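Long-range contacts in amidase, hydantoinase/carbamoylase family (Burkholderia vietnamiensis, PDB 5I4M), which probably hydrolyses N-carbamoyl-L-amino acids to L-amino acids, using two zinc ions per subunit, as a member of the peptidase M20 family: residues A[256-261]-A[296-301]; A[288-293]-A[300-305]; A[239-244]-A[336-341]; A[156-161]-A[342-347]. One frame throughout, in Å; residues are numbered along the deposited sequence. Where two conformers were deposited one is given.

How the interactions relate
Interactions 1, 2 and 3 lie together in the dimerisation region, with interaction 4 set apart beside the zinc site. Interactions 1 and 2 share Gly300 and Arg301, and their centres are about 9 Å apart. Interaction 3 joins them through strand 225-242: Gly300 O lies 2.7 Å from Gly243 N, a probable hydrogen bond. Interaction 4 is about 22 Å, centre to centre, from interaction 3, yet both use strand 337-350, which carries the chain from one region to the other. The ligand relates interactions 1 and 4: Ala157 and Met158 of interaction 4 line the 3-phosphoglycerate pocket of their own subunit, whereas Asn296 of interaction 1 reaches the ligand in the second subunit.

Interaction 1 (A[256-261]-A[296-301]); sequences RRDALL and NVIPGR. With 3PG (3-phosphoglyceric acid), chain H.
The guanidinium of Arg256 has Ile298 CD1 over one face, 3.4 Å above the plane and displaced toward the rim. The arginine chain, extended from CG to NE, crosses the isoleucine at about a right angle, and its CD lies 3.6 Å from Ile298 CD1. The group's rotation is fixed by hydrogen bonds from NE to Thr251 O, from NH2 to Ala248 O and from NH1 to Thr284 OG1 of the second subunit. A second flat group, the Asp258 carboxylate, meets the other branch of the same isoleucine, with OD2 3.7 Å from Ile298 CG2, while its OD1 approaches Pro299 CD. With CG anti to the backbone N (chi1 -170°), Asp258 turns its carboxylate toward the isoleucine and proline while capping helix 259-276: OD1 accepts from Leu261 N at 2.9 Å, the donor standing 63° out of the carboxylate plane, and more weakly from Leu260 N. One backbone bond ties the helix start to the other segment, Ala259 N to Pro299 O at 3.0 Å. Next to this bond, Leu260 CB lies 3.7 Å from Pro299 CG. Farther along, Asn296 ND2 gives a nearly straight bond (174°) to O1 of the 3-phosphoglycerate bound in the second subunit, 2.8 Å away. An N-capped helix start packed on the residues leading into strand 301-305 thus adjoins an active-site pocket completed across the dimer interface.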
loop_
_atom_site.group_PDB
_atom_site.type_symbol
_atom_site.label_atom_id
_atom_site.label_comp_id
_atom_site.label_asym_id
_atom_site.label_seq_id
_atom_site.Cartn_x
_atom_site.Cartn_y
_atom_site.Cartn_z
ATOM N N ARG A 256 -5.552 -13.274 17.501
ATOM C CA ARG A 256 -5.316 -12.159 16.599
ATOM C C ARG A 256 -6.512 -11.908 15.695
ATOM O O ARG A 256 -7.214 -12.828 15.271
ATOM C CB ARG A 256 -4.093 -12.428 15.731
ATOM C CG ARG A 256 -2.870 -12.738 16.539
ATOM C CD ARG A 256 -1.717 -13.044 15.626
ATOM N NE ARG A 256 -0.474 -13.109 16.384
ATOM C CZ ARG A 256 0.716 -12.881 15.850
ATOM N NH1 ARG A 256 0.805 -12.564 14.561
ATOM N NH2 ARG A 256 1.799 -12.958 16.602
ATOM N N ARG A 257 -6.726 -10.637 15.383
ATOM C CA ARG A 257 -7.731 -10.224 14.409
ATOM C C ARG A 257 -6.981 -9.467 13.323
ATOM O O ARG A 257 -6.917 -8.236 13.321
ATOM C CB ARG A 257 -8.838 -9.410 15.071
ATOM C CG ARG A 257 -9.538 -10.217 16.167
ATOM C CD ARG A 257 -10.900 -9.660 16.532
ATOM N NE ARG A 257 -10.840 -8.354 17.178
ATOM C CZ ARG A 257 -11.432 -7.256 16.709
ATOM N NH1 ARG A 257 -11.332 -6.112 17.373
ATOM N NH2 ARG A 257 -12.133 -7.295 15.583
ATOM N N ASP A 258 -6.384 -10.241 12.411
ATOM C CA ASP A 258 -5.478 -9.755 11.375
ATOM C C ASP A 258 -6.276 -9.382 10.129
ATOM O O ASP A 258 -6.808 -10.260 9.437
ATOM C CB ASP A 258 -4.445 -10.842 11.072
ATOM C CG ASP A 258 -3.316 -10.360 10.185
ATOM O OD1 ASP A 258 -3.600 -9.577 9.252
ATOM O OD2 ASP A 258 -2.142 -10.769 10.427
ATOM N N ALA A 259 -6.346 -8.079 9.828
ATOM C CA ALA A 259 -7.143 -7.637 8.686
ATOM C C ALA A 259 -6.485 -7.992 7.358
ATOM O O ALA A 259 -7.182 -8.148 6.350
ATOM C CB ALA A 259 -7.398 -6.128 8.757
ATOM N N LEU A 260 -5.161 -8.105 7.320
ATOM C CA LEU A 260 -4.526 -8.518 6.074
ATOM C C LEU A 260 -4.696 -10.015 5.831
ATOM O O LEU A 260 -4.807 -10.452 4.683
ATOM C CB LEU A 260 -3.042 -8.114 6.088
ATOM C CG LEU A 260 -2.227 -8.476 4.840
ATOM C CD1 LEU A 260 -2.861 -7.851 3.606
ATOM C CD2 LEU A 260 -0.774 -8.022 4.990
ATOM N N LEU A 261 -4.709 -10.822 6.883
ATOM C CA LEU A 261 -5.059 -12.224 6.704
ATOM C C LEU A 261 -6.432 -12.347 6.065
ATOM O O LEU A 261 -6.624 -13.129 5.124
ATOM C CB LEU A 261 -5.021 -12.947 8.048
ATOM C CG LEU A 261 -5.283 -14.456 8.023
ATOM C CD1 LEU A 261 -4.187 -15.190 7.232
ATOM C CD2 LEU A 261 -5.400 -14.995 9.426
ATOM N N ASN A 296 6.349 -5.245 11.904
ATOM C CA ASN A 296 6.136 -5.949 13.170
ATOM C C ASN A 296 4.854 -5.501 13.890
ATOM O O ASN A 296 4.773 -5.540 15.124
ATOM C CB ASN A 296 7.368 -5.847 14.084
ATOM C CG ASN A 296 7.926 -4.432 14.227
ATOM O OD1 ASN A 296 7.599 -3.520 13.461
ATOM N ND2 ASN A 296 8.823 -4.264 15.215
ATOM N N VAL A 297 3.824 -5.138 13.122
ATOM C CA VAL A 297 2.490 -4.845 13.645
ATOM C C VAL A 297 1.489 -5.668 12.844
ATOM O O VAL A 297 1.439 -5.549 11.615
ATOM C CB VAL A 297 2.145 -3.346 13.537
ATOM C CG1 VAL A 297 0.752 -3.068 14.124
ATOM C CG2 VAL A 297 3.207 -2.487 14.232
ATOM N N ILE A 298 0.691 -6.489 13.530
ATOM C CA ILE A 298 -0.459 -7.153 12.911
ATOM C C ILE A 298 -1.341 -6.091 12.266
ATOM O O ILE A 298 -1.748 -5.142 12.950
ATOM C CB ILE A 298 -1.272 -7.948 13.946
ATOM C CG1 ILE A 298 -0.439 -9.077 14.559
ATOM C CG2 ILE A 298 -2.567 -8.482 13.326
ATOM C CD1 ILE A 298 -1.000 -9.535 15.927
ATOM N N PRO A 299 -1.671 -6.198 10.978
ATOM C CA PRO A 299 -2.457 -5.135 10.338
ATOM C C PRO A 299 -3.858 -5.050 10.931
ATOM O O PRO A 299 -4.544 -6.064 11.091
ATOM C CB PRO A 299 -2.481 -5.551 8.862
ATOM C CG PRO A 299 -1.193 -6.319 8.685
ATOM C CD PRO A 299 -1.069 -7.108 9.986
ATOM N N GLY A 300 -4.272 -3.832 11.263
ATOM C CA GLY A 300 -5.541 -3.621 11.933
ATOM C C GLY A 300 -6.633 -3.141 11.000
ATOM O O GLY A 300 -7.814 -3.176 11.359
ATOM N N ARG A 301 -6.264 -2.699 9.797
ATOM C CA ARG A 301 -7.246 -2.224 8.827
ATOM C C ARG A 301 -6.694 -2.434 7.426
ATOM O O ARG A 301 -5.543 -2.090 7.158
ATOM C CB ARG A 301 -7.575 -0.742 9.060
ATOM C CG ARG A 301 -8.777 -0.239 8.274
ATOM C CD ARG A 301 -9.113 1.220 8.599
ATOM N NE ARG A 301 -8.172 2.171 8.005
ATOM C CZ ARG A 301 -7.307 2.913 8.696
ATOM N NH1 ARG A 301 -7.253 2.828 10.020
ATOM N NH2 ARG A 301 -6.494 3.748 8.058
HETATM C C1 3PG H . 10.118 -6.521 17.800
HETATM O O1 3PG H . 9.295 -6.450 16.875
HETATM O O2 3PG H . 10.292 -7.575 18.468
HETATM C C2 3PG H . 11.205 -5.488 17.769
HETATM O O3 3PG H . 12.391 -6.015 18.374
HETATM C C3 3PG H . 10.737 -4.270 18.543
HETATM O O1P 3PG H . 10.431 -4.639 19.895
HETATM P P 3PG H . 9.562 -3.644 20.842
HETATM O O2P 3PG H . 8.126 -3.895 20.404
HETATM O O3P 3PG H . 10.038 -2.252 20.520
HETATM O O4P 3PG H . 9.861 -4.090 22.284
#

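Interaction 2 (A[288-293]-A[300-305]); sequences MQVHPN and GRVFFT
Gly300 N and Arg301 N both donate to His291 O, at 2.9 Å and 3.3 Å, so two successive residues face one. Arg301 O in turn accepts from His291 N. In the conformers described, one of two modelled for each residue, the bend at chi3 (74°) sets Arg301 NE close to His291 CD2, and NH2 lies over the centre of the imidazole, 3.1 Å above its plane; this stacking is therefore doubtful. On the other face of the sheet, Val302 CG1 touches Met288 CG at 3.6 Å, and its CG2 lies beside Val290 CG1. Phe303 pairs with Gln289 through two backbone hydrogen bonds, and Gln289 OE1 lies 3.4 Å from Phe303 CD1, oblique to the ring. Phe304 CB meets Met288 CE, 4.0 Å away; Ala263 and Val266 of helix 259-276 pack against the same phenylalanine. This antiparallel beta hairpin, with its classic beta bulge at Gly300 and Arg301, lies at the dimer interface, where Met288 N and Asn293 OD1 bond reciprocally with Asn293 and Met288 of the second subunit.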
loop_
_atom_site.group_PDB
_atom_site.type_symbol
_atom_site.label_atom_id
_atom_site.label_comp_id
_atom_site.label_asym_id
_atom_site.label_seq_id
_atom_site.Cartn_x
_atom_site.Cartn_y
_atom_site.Cartn_z
ATOM N N MET A 288 -4.971 -2.284 -2.931
ATOM C CA MET A 288 -4.977 -2.686 -1.532
ATOM C C MET A 288 -4.159 -1.673 -0.748
ATOM O O MET A 288 -3.080 -1.278 -1.189
ATOM C CB MET A 288 -4.391 -4.095 -1.340
ATOM C CG MET A 288 -4.452 -4.562 0.113
ATOM S SD MET A 288 -3.994 -6.290 0.374
ATOM C CE MET A 288 -5.438 -7.109 -0.308
ATOM N N GLN A 289 -4.676 -1.258 0.410
ATOM C CA GLN A 289 -3.982 -0.329 1.307
ATOM C C GLN A 289 -3.996 -0.931 2.707
ATOM O O GLN A 289 -5.069 -1.129 3.279
ATOM C CB GLN A 289 -4.650 1.056 1.336
ATOM C CG GLN A 289 -4.686 1.840 0.002
ATOM C CD GLN A 289 -5.615 3.071 0.053
ATOM O OE1 GLN A 289 -6.655 3.046 0.700
ATOM N NE2 GLN A 289 -5.226 4.148 -0.625
ATOM N N VAL A 290 -2.818 -1.217 3.257
ATOM C CA VAL A 290 -2.689 -1.874 4.558
ATOM C C VAL A 290 -2.367 -0.830 5.617
ATOM O O VAL A 290 -1.567 0.081 5.372
ATOM C CB VAL A 290 -1.595 -2.958 4.506
ATOM C CG1 VAL A 290 -1.410 -3.640 5.873
ATOM C CG2 VAL A 290 -1.904 -3.975 3.398
ATOM N N HIS A 291 -2.982 -0.957 6.806
ATOM C CA HIS A 291 -2.727 -0.042 7.913
ATOM C C HIS A 291 -2.394 -0.836 9.173
ATOM O O HIS A 291 -3.111 -1.792 9.508
ATOM C CB HIS A 291 -3.949 0.865 8.140
ATOM C CG HIS A 291 -4.429 1.561 6.899
ATOM N ND1 HIS A 291 -3.923 2.774 6.479
ATOM C CD2 HIS A 291 -5.368 1.212 5.986
ATOM C CE1 HIS A 291 -4.525 3.138 5.359
ATOM N NE2 HIS A 291 -5.412 2.212 5.044
ATOM N N PRO A 292 -1.339 -0.462 9.918
ATOM C CA PRO A 292 -0.459 0.680 9.650
ATOM C C PRO A 292 0.667 0.371 8.672
ATOM O O PRO A 292 1.470 1.254 8.389
ATOM C CB PRO A 292 0.104 1.014 11.039
ATOM C CG PRO A 292 0.168 -0.314 11.727
ATOM C CD PRO A 292 -1.074 -1.060 11.242
ATOM N N ASN A 293 0.727 -0.862 8.164
ATOM C CA ASN A 293 1.740 -1.272 7.180
ATOM C C ASN A 293 3.145 -1.259 7.785
ATOM O O ASN A 293 4.125 -0.918 7.117
ATOM C CB ASN A 293 1.689 -0.406 5.917
ATOM C CG ASN A 293 2.015 -1.195 4.657
ATOM O OD1 ASN A 293 1.796 -2.406 4.598
ATOM N ND2 ASN A 293 2.545 -0.511 3.645
ATOM N N GLY A 300 -4.272 -3.832 11.263
ATOM C CA GLY A 300 -5.541 -3.621 11.933
ATOM C C GLY A 300 -6.633 -3.141 11.000
ATOM O O GLY A 300 -7.814 -3.176 11.359
ATOM N N ARG A 301 -6.264 -2.699 9.797
ATOM C CA ARG A 301 -7.246 -2.224 8.827
ATOM C C ARG A 301 -6.694 -2.434 7.426
ATOM O O ARG A 301 -5.543 -2.090 7.158
ATOM C CB ARG A 301 -7.575 -0.742 9.060
ATOM C CG ARG A 301 -8.777 -0.239 8.274
ATOM C CD ARG A 301 -9.113 1.220 8.599
ATOM N NE ARG A 301 -8.172 2.171 8.005
ATOM C CZ ARG A 301 -7.307 2.913 8.696
ATOM N NH1 ARG A 301 -7.253 2.828 10.020
ATOM N NH2 ARG A 301 -6.494 3.748 8.058
ATOM N N VAL A 302 -7.499 -3.004 6.534
ATOM C CA VAL A 302 -7.074 -3.143 5.142
ATOM C C VAL A 302 -8.235 -2.743 4.244
ATOM O O VAL A 302 -9.351 -3.260 4.386
ATOM C CB VAL A 302 -6.585 -4.564 4.797
ATOM C CG1 VAL A 302 -6.216 -4.636 3.301
ATOM C CG2 VAL A 302 -5.375 -4.949 5.665
ATOM N N PHE A 303 -7.967 -1.816 3.333
ATOM C CA PHE A 303 -8.888 -1.432 2.269
ATOM C C PHE A 303 -8.465 -2.139 0.991
ATOM O O PHE A 303 -7.269 -2.212 0.689
ATOM C CB PHE A 303 -8.852 0.088 2.063
ATOM C CG PHE A 303 -9.523 0.567 0.794
ATOM C CD1 PHE A 303 -8.810 0.655 -0.398
ATOM C CD2 PHE A 303 -10.852 0.956 0.806
ATOM C CE1 PHE A 303 -9.424 1.103 -1.572
ATOM C CE2 PHE A 303 -11.471 1.416 -0.356
ATOM C CZ PHE A 303 -10.753 1.487 -1.544
ATOM N N PHE A 304 -9.437 -2.651 0.232
ATOM C CA PHE A 304 -9.091 -3.227 -1.065
ATOM C C PHE A 304 -10.309 -3.193 -1.979
ATOM O O PHE A 304 -11.443 -2.966 -1.540
ATOM C CB PHE A 304 -8.526 -4.647 -0.934
ATOM C CG PHE A 304 -9.478 -5.632 -0.314
ATOM C CD1 PHE A 304 -9.615 -5.711 1.063
ATOM C CD2 PHE A 304 -10.220 -6.475 -1.107
ATOM C CE1 PHE A 304 -10.493 -6.621 1.635
ATOM C CE2 PHE A 304 -11.099 -7.382 -0.541
ATOM C CZ PHE A 304 -11.233 -7.448 0.831
ATOM N N THR A 305 -10.051 -3.413 -3.267
ATOM C CA THR A 305 -11.072 -3.337 -4.302
ATOM C C THR A 305 -11.337 -4.711 -4.892
ATOM O O THR A 305 -10.475 -5.598 -4.872
ATOM C CB THR A 305 -10.658 -2.378 -5.426
ATOM O OG1 THR A 305 -9.439 -2.836 -6.032
ATOM C CG2 THR A 305 -10.447 -0.977 -4.871
#

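Interaction 3 (A[239-244]-A[336-341]); sequences ITFTGQ and LDTALE
Phe241 and Leu336 meet where two antiparallel strands, 225-242 and 337-350, pair in the sheet of the dimerisation region. Leu336 CD1 makes a CH-pi contact, 3.9 Å from the centroid of the Phe241 ring and over its face, and the two side chains cross at about a right angle. Thr338 OG1 lies at the edge of that ring, in its plane, 3.3 Å from Phe241 CE1, with Asp337 O also at the edge. Farther along the same face Ile239 CG1 lies 3.9 Å from Leu340 CG, the two side chains side by side and pointing the same way. Thr240 and Ala339, then Thr242 and Asp337, are the hydrogen-bonded pairs that set this register, each joined by two backbone bonds, such as Thr240 N to Ala339 O at 2.9 Å. One shell out, Ala331 of helix 313-334 and Val266 of helix 259-276 pack on Phe241, and Val327 on Thr338. At the Gly243 end of the pairing, Leu336 CD2 is 3.6 Å from Gly243 CA, and a water at 3.4 Å from both Gly243 O and Asp337 OD2 links them weakly.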
loop_
_atom_site.group_PDB
_atom_site.type_symbol
_atom_site.label_atom_id
_atom_site.label_comp_id
_atom_site.label_asym_id
_atom_site.label_seq_id
_atom_site.Cartn_x
_atom_site.Cartn_y
_atom_site.Cartn_z
ATOM N N ILE A 239 -13.909 -2.659 -0.161
ATOM C CA ILE A 239 -14.069 -3.397 1.086
ATOM C C ILE A 239 -13.007 -2.913 2.059
ATOM O O ILE A 239 -11.825 -2.841 1.705
ATOM C CB ILE A 239 -13.942 -4.916 0.874
ATOM C CG1 ILE A 239 -15.056 -5.416 -0.041
ATOM C CG2 ILE A 239 -14.025 -5.640 2.215
ATOM C CD1 ILE A 239 -14.895 -6.871 -0.472
ATOM N N THR A 240 -13.421 -2.571 3.275
ATOM C CA THR A 240 -12.474 -2.342 4.358
ATOM C C THR A 240 -12.739 -3.382 5.438
ATOM O O THR A 240 -13.872 -3.504 5.916
ATOM C CB THR A 240 -12.598 -0.924 4.928
ATOM O OG1 THR A 240 -12.266 0.034 3.914
ATOM C CG2 THR A 240 -11.649 -0.744 6.110
ATOM N N PHE A 241 -11.713 -4.159 5.776
ATOM C CA PHE A 241 -11.727 -5.011 6.958
ATOM C C PHE A 241 -11.090 -4.251 8.113
ATOM O O PHE A 241 -10.022 -3.654 7.950
ATOM C CB PHE A 241 -10.922 -6.294 6.736
ATOM C CG PHE A 241 -11.655 -7.381 6.012
ATOM C CD1 PHE A 241 -13.008 -7.580 6.198
ATOM C CD2 PHE A 241 -10.961 -8.240 5.176
ATOM C CE1 PHE A 241 -13.671 -8.614 5.537
ATOM C CE2 PHE A 241 -11.612 -9.264 4.516
ATOM C CZ PHE A 241 -12.974 -9.448 4.699
ATOM N N THR A 242 -11.714 -4.307 9.284
ATOM C CA THR A 242 -11.107 -3.759 10.491
ATOM C C THR A 242 -10.919 -4.877 11.507
ATOM O O THR A 242 -11.880 -5.569 11.864
ATOM C CB THR A 242 -11.953 -2.632 11.076
ATOM O OG1 THR A 242 -12.146 -1.614 10.080
ATOM C CG2 THR A 242 -11.233 -2.025 12.281
ATOM N N GLY A 243 -9.674 -5.071 11.944
ATOM C CA GLY A 243 -9.372 -5.985 13.028
ATOM C C GLY A 243 -8.778 -5.217 14.189
ATOM O O GLY A 243 -9.337 -4.207 14.617
ATOM N N GLN A 244 -7.634 -5.653 14.700
ATOM C CA GLN A 244 -6.986 -4.919 15.778
ATOM C C GLN A 244 -5.482 -4.988 15.588
ATOM O O GLN A 244 -4.912 -6.080 15.617
ATOM C CB GLN A 244 -7.374 -5.480 17.149
ATOM C CG GLN A 244 -6.660 -4.782 18.297
ATOM C CD GLN A 244 -7.128 -5.253 19.664
ATOM O OE1 GLN A 244 -7.092 -6.442 19.973
ATOM N NE2 GLN A 244 -7.567 -4.313 20.491
ATOM N N LEU A 336 -13.329 -10.000 12.063
ATOM C CA LEU A 336 -13.165 -8.690 11.457
ATOM C C LEU A 336 -14.522 -8.018 11.290
ATOM O O LEU A 336 -15.538 -8.687 11.088
ATOM C CB LEU A 336 -12.479 -8.818 10.095
ATOM C CG LEU A 336 -11.135 -9.544 10.076
ATOM C CD1 LEU A 336 -10.664 -9.771 8.634
ATOM C CD2 LEU A 336 -10.089 -8.746 10.853
ATOM N N ASP A 337 -14.529 -6.683 11.386
ATOM C CA ASP A 337 -15.664 -5.876 10.954
ATOM C C ASP A 337 -15.527 -5.611 9.459
ATOM O O ASP A 337 -14.418 -5.417 8.959
ATOM C CB ASP A 337 -15.720 -4.548 11.715
ATOM C CG ASP A 337 -16.028 -4.729 13.192
ATOM O OD1 ASP A 337 -16.668 -5.740 13.549
ATOM O OD2 ASP A 337 -15.628 -3.859 13.994
ATOM N N THR A 338 -16.653 -5.603 8.744
ATOM C CA THR A 338 -16.636 -5.476 7.289
ATOM C C THR A 338 -17.436 -4.268 6.849
ATOM O O THR A 338 -18.600 -4.114 7.236
ATOM C CB THR A 338 -17.211 -6.711 6.604
ATOM O OG1 THR A 338 -16.495 -7.868 7.038
ATOM C CG2 THR A 338 -17.078 -6.571 5.093
ATOM N N ALA A 339 -16.821 -3.432 6.018
ATOM C CA ALA A 339 -17.524 -2.383 5.292
ATOM C C ALA A 339 -17.401 -2.739 3.818
ATOM O O ALA A 339 -16.306 -2.683 3.259
ATOM C CB ALA A 339 -16.925 -1.009 5.582
ATOM N N LEU A 340 -18.500 -3.149 3.199
ATOM C CA LEU A 340 -18.481 -3.568 1.803
ATOM C C LEU A 340 -19.470 -2.707 1.036
ATOM O O LEU A 340 -20.643 -2.617 1.419
ATOM C CB LEU A 340 -18.837 -5.056 1.661
ATOM C CG LEU A 340 -18.888 -5.653 0.251
ATOM C CD1 LEU A 340 -18.665 -7.148 0.314
ATOM C CD2 LEU A 340 -20.235 -5.381 -0.455
ATOM N N GLU A 341 -19.008 -2.103 -0.057
ATOM C CA GLU A 341 -19.863 -1.287 -0.909
ATOM C C GLU A 341 -19.632 -1.679 -2.354
ATOM O O GLU A 341 -18.488 -1.708 -2.810
ATOM C CB GLU A 341 -19.586 0.215 -0.747
ATOM C CG GLU A 341 -20.525 1.074 -1.597
ATOM C CD GLU A 341 -20.296 2.574 -1.451
ATOM O OE1 GLU A 341 -21.179 3.346 -1.882
ATOM O OE2 GLU A 341 -19.240 2.986 -0.921
HETATM O O HOH W 1 -12.569 -4.865 15.208
#

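Interaction 4 (A[156-161]-A[342-347]); sequences PAMVAS and QIFYYA. With 3PG (3-phosphoglyceric acid), chain E.
Tyr346 OH, 4.0 Å from Met158 CE, is hydrogen-bonded to NE2 of Gln234, a residue that binds the ligand; across the two segments themselves the contact is apolar. Here strand 337-350 carries a classic beta bulge, Ile343 and Phe344 both facing Trp236, and its Phe344 and Tyr346 side chains back the loop before helix 159-164 at the 3-phosphoglycerate pocket. Pro156, which follows a cis peptide bond, sets CB over one face of the Phe344 ring, 3.4 Å from CG, and Ala157 N lies over that same face. Phe344 CG, anti to the backbone N (chi1 -170°), is carried toward the proline. Met158, bent at chi2 and chi3, makes two Met-aromatic contacts: SD is at the edge of Phe344, 5.5 Å from the ring centroid, and comes obliquely to Tyr346. Phe344 CE2 in turn stands in plane at the edge of the tyrosine ring. Ala157 and Met158 form part of the wall of the ligand pocket, with Met158 SD 3.3 Å from O3 of the 3-phosphoglycerate.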
loop_
_atom_site.group_PDB
_atom_site.type_symbol
_atom_site.label_atom_id
_atom_site.label_comp_id
_atom_site.label_asym_id
_atom_site.label_seq_id
_atom_site.Cartn_x
_atom_site.Cartn_y
_atom_site.Cartn_z
ATOM N N PRO A 156 -15.697 5.383 -9.696
ATOM C CA PRO A 156 -15.371 4.324 -10.647
ATOM C C PRO A 156 -15.079 4.846 -12.045
ATOM O O PRO A 156 -14.909 6.050 -12.253
ATOM C CB PRO A 156 -16.644 3.479 -10.646
ATOM C CG PRO A 156 -17.716 4.497 -10.510
ATOM C CD PRO A 156 -17.156 5.533 -9.542
ATOM N N ALA A 157 -15.044 3.923 -13.001
ATOM C CA ALA A 157 -14.777 4.258 -14.389
ATOM C C ALA A 157 -15.987 4.920 -15.049
ATOM O O ALA A 157 -17.123 4.815 -14.579
ATOM C CB ALA A 157 -14.415 2.999 -15.170
ATOM N N MET A 158 -15.717 5.610 -16.158
ATOM C CA MET A 158 -16.745 6.039 -17.105
ATOM C C MET A 158 -17.761 6.994 -16.474
ATOM O O MET A 158 -18.905 7.081 -16.921
ATOM C CB MET A 158 -17.455 4.821 -17.703
ATOM C CG MET A 158 -16.523 3.886 -18.484
ATOM S SD MET A 158 -16.983 2.139 -18.320
ATOM C CE MET A 158 -18.694 2.180 -18.840
ATOM N N VAL A 159 -17.371 7.724 -15.425
ATOM C CA VAL A 159 -18.386 8.480 -14.699
ATOM C C VAL A 159 -18.838 9.686 -15.513
ATOM O O VAL A 159 -20.011 10.070 -15.467
ATOM C CB VAL A 159 -17.867 8.876 -13.302
ATOM C CG1 VAL A 159 -18.784 9.893 -12.649
ATOM C CG2 VAL A 159 -17.799 7.640 -12.423
ATOM N N ALA A 160 -17.940 10.287 -16.294
ATOM C CA ALA A 160 -18.312 11.506 -17.006
ATOM C C ALA A 160 -19.257 11.212 -18.166
ATOM O O ALA A 160 -20.192 11.985 -18.415
ATOM C CB ALA A 160 -17.058 12.240 -17.489
ATOM N N SER A 161 -19.037 10.102 -18.893
ATOM C CA SER A 161 -20.035 9.701 -19.875
ATOM C C SER A 161 -21.285 9.171 -19.189
ATOM O O SER A 161 -22.384 9.292 -19.737
ATOM C CB SER A 161 -19.465 8.669 -20.851
ATOM O OG SER A 161 -18.871 7.569 -20.181
ATOM N N GLN A 342 -20.708 -1.980 -3.075
ATOM C CA GLN A 342 -20.605 -2.046 -4.526
ATOM C C GLN A 342 -20.645 -0.611 -5.033
ATOM O O GLN A 342 -21.665 0.076 -4.893
ATOM C CB GLN A 342 -21.734 -2.890 -5.106
ATOM C CG GLN A 342 -21.765 -2.935 -6.627
ATOM C CD GLN A 342 -22.882 -3.835 -7.140
ATOM O OE1 GLN A 342 -22.761 -5.056 -7.121
ATOM N NE2 GLN A 342 -23.997 -3.230 -7.548
ATOM N N ILE A 343 -19.523 -0.129 -5.579
ATOM C CA ILE A 343 -19.432 1.271 -5.981
ATOM C C ILE A 343 -19.744 1.485 -7.457
ATOM O O ILE A 343 -19.819 2.642 -7.898
ATOM C CB ILE A 343 -18.048 1.861 -5.652
ATOM C CG1 ILE A 343 -16.959 1.197 -6.496
ATOM C CG2 ILE A 343 -17.736 1.719 -4.155
ATOM C CD1 ILE A 343 -15.713 2.077 -6.650
ATOM N N PHE A 344 -19.967 0.415 -8.221
ATOM C CA PHE A 344 -20.102 0.519 -9.675
ATOM C C PHE A 344 -20.813 -0.722 -10.188
ATOM O O PHE A 344 -20.445 -1.840 -9.816
ATOM C CB PHE A 344 -18.715 0.643 -10.311
ATOM C CG PHE A 344 -18.712 0.985 -11.793
ATOM C CD1 PHE A 344 -19.455 2.046 -12.290
ATOM C CD2 PHE A 344 -17.886 0.287 -12.665
ATOM C CE1 PHE A 344 -19.409 2.381 -13.638
ATOM C CE2 PHE A 344 -17.838 0.616 -14.023
ATOM C CZ PHE A 344 -18.604 1.664 -14.504
ATOM N N TYR A 345 -21.823 -0.531 -11.034
ATOM C CA TYR A 345 -22.479 -1.659 -11.688
ATOM C C TYR A 345 -23.121 -1.173 -12.979
ATOM O O TYR A 345 -23.797 -0.140 -12.984
ATOM C CB TYR A 345 -23.537 -2.295 -10.772
ATOM C CG TYR A 345 -24.530 -3.181 -11.512
ATOM C CD1 TYR A 345 -24.099 -4.246 -12.294
ATOM C CD2 TYR A 345 -25.898 -2.952 -11.418
ATOM C CE1 TYR A 345 -25.023 -5.059 -12.986
ATOM C CE2 TYR A 345 -26.812 -3.752 -12.095
ATOM C CZ TYR A 345 -26.370 -4.802 -12.879
ATOM O OH TYR A 345 -27.290 -5.597 -13.551
ATOM N N TYR A 346 -22.894 -1.901 -14.070
ATOM C CA TYR A 346 -23.758 -1.774 -15.234
ATOM C C TYR A 346 -23.927 -3.138 -15.881
ATOM O O TYR A 346 -23.007 -3.964 -15.880
ATOM C CB TYR A 346 -23.229 -0.745 -16.248
ATOM C CG TYR A 346 -21.909 -1.059 -16.914
ATOM C CD1 TYR A 346 -21.863 -1.783 -18.108
ATOM C CD2 TYR A 346 -20.708 -0.596 -16.373
ATOM C CE1 TYR A 346 -20.657 -2.057 -18.740
ATOM C CE2 TYR A 346 -19.495 -0.861 -16.998
ATOM C CZ TYR A 346 -19.476 -1.590 -18.169
ATOM O OH TYR A 346 -18.268 -1.844 -18.774
ATOM N N ALA A 347 -25.123 -3.372 -16.397
ATOM C CA ALA A 347 -25.432 -4.633 -17.031
ATOM C C ALA A 347 -24.709 -4.737 -18.371
ATOM O O ALA A 347 -24.395 -3.717 -18.995
ATOM C CB ALA A 347 -26.934 -4.757 -17.243
HETATM C C1 3PG E . -12.351 -0.869 -17.471
HETATM O O1 3PG E . -11.535 -1.234 -16.606
HETATM O O2 3PG E . -12.906 -1.668 -18.257
HETATM C C2 3PG E . -12.672 0.595 -17.555
HETATM O O3 3PG E . -13.931 0.791 -18.224
HETATM C C3 3PG E . -11.577 1.274 -18.346
HETATM O O1P 3PG E . -11.591 0.783 -19.688
HETATM P P 3PG E . -10.291 1.046 -20.648
HETATM O O2P 3PG E . -9.903 2.493 -20.453
HETATM O O3P 3PG E . -9.243 0.082 -20.108
HETATM O O4P 3PG E . -10.818 0.742 -22.061
#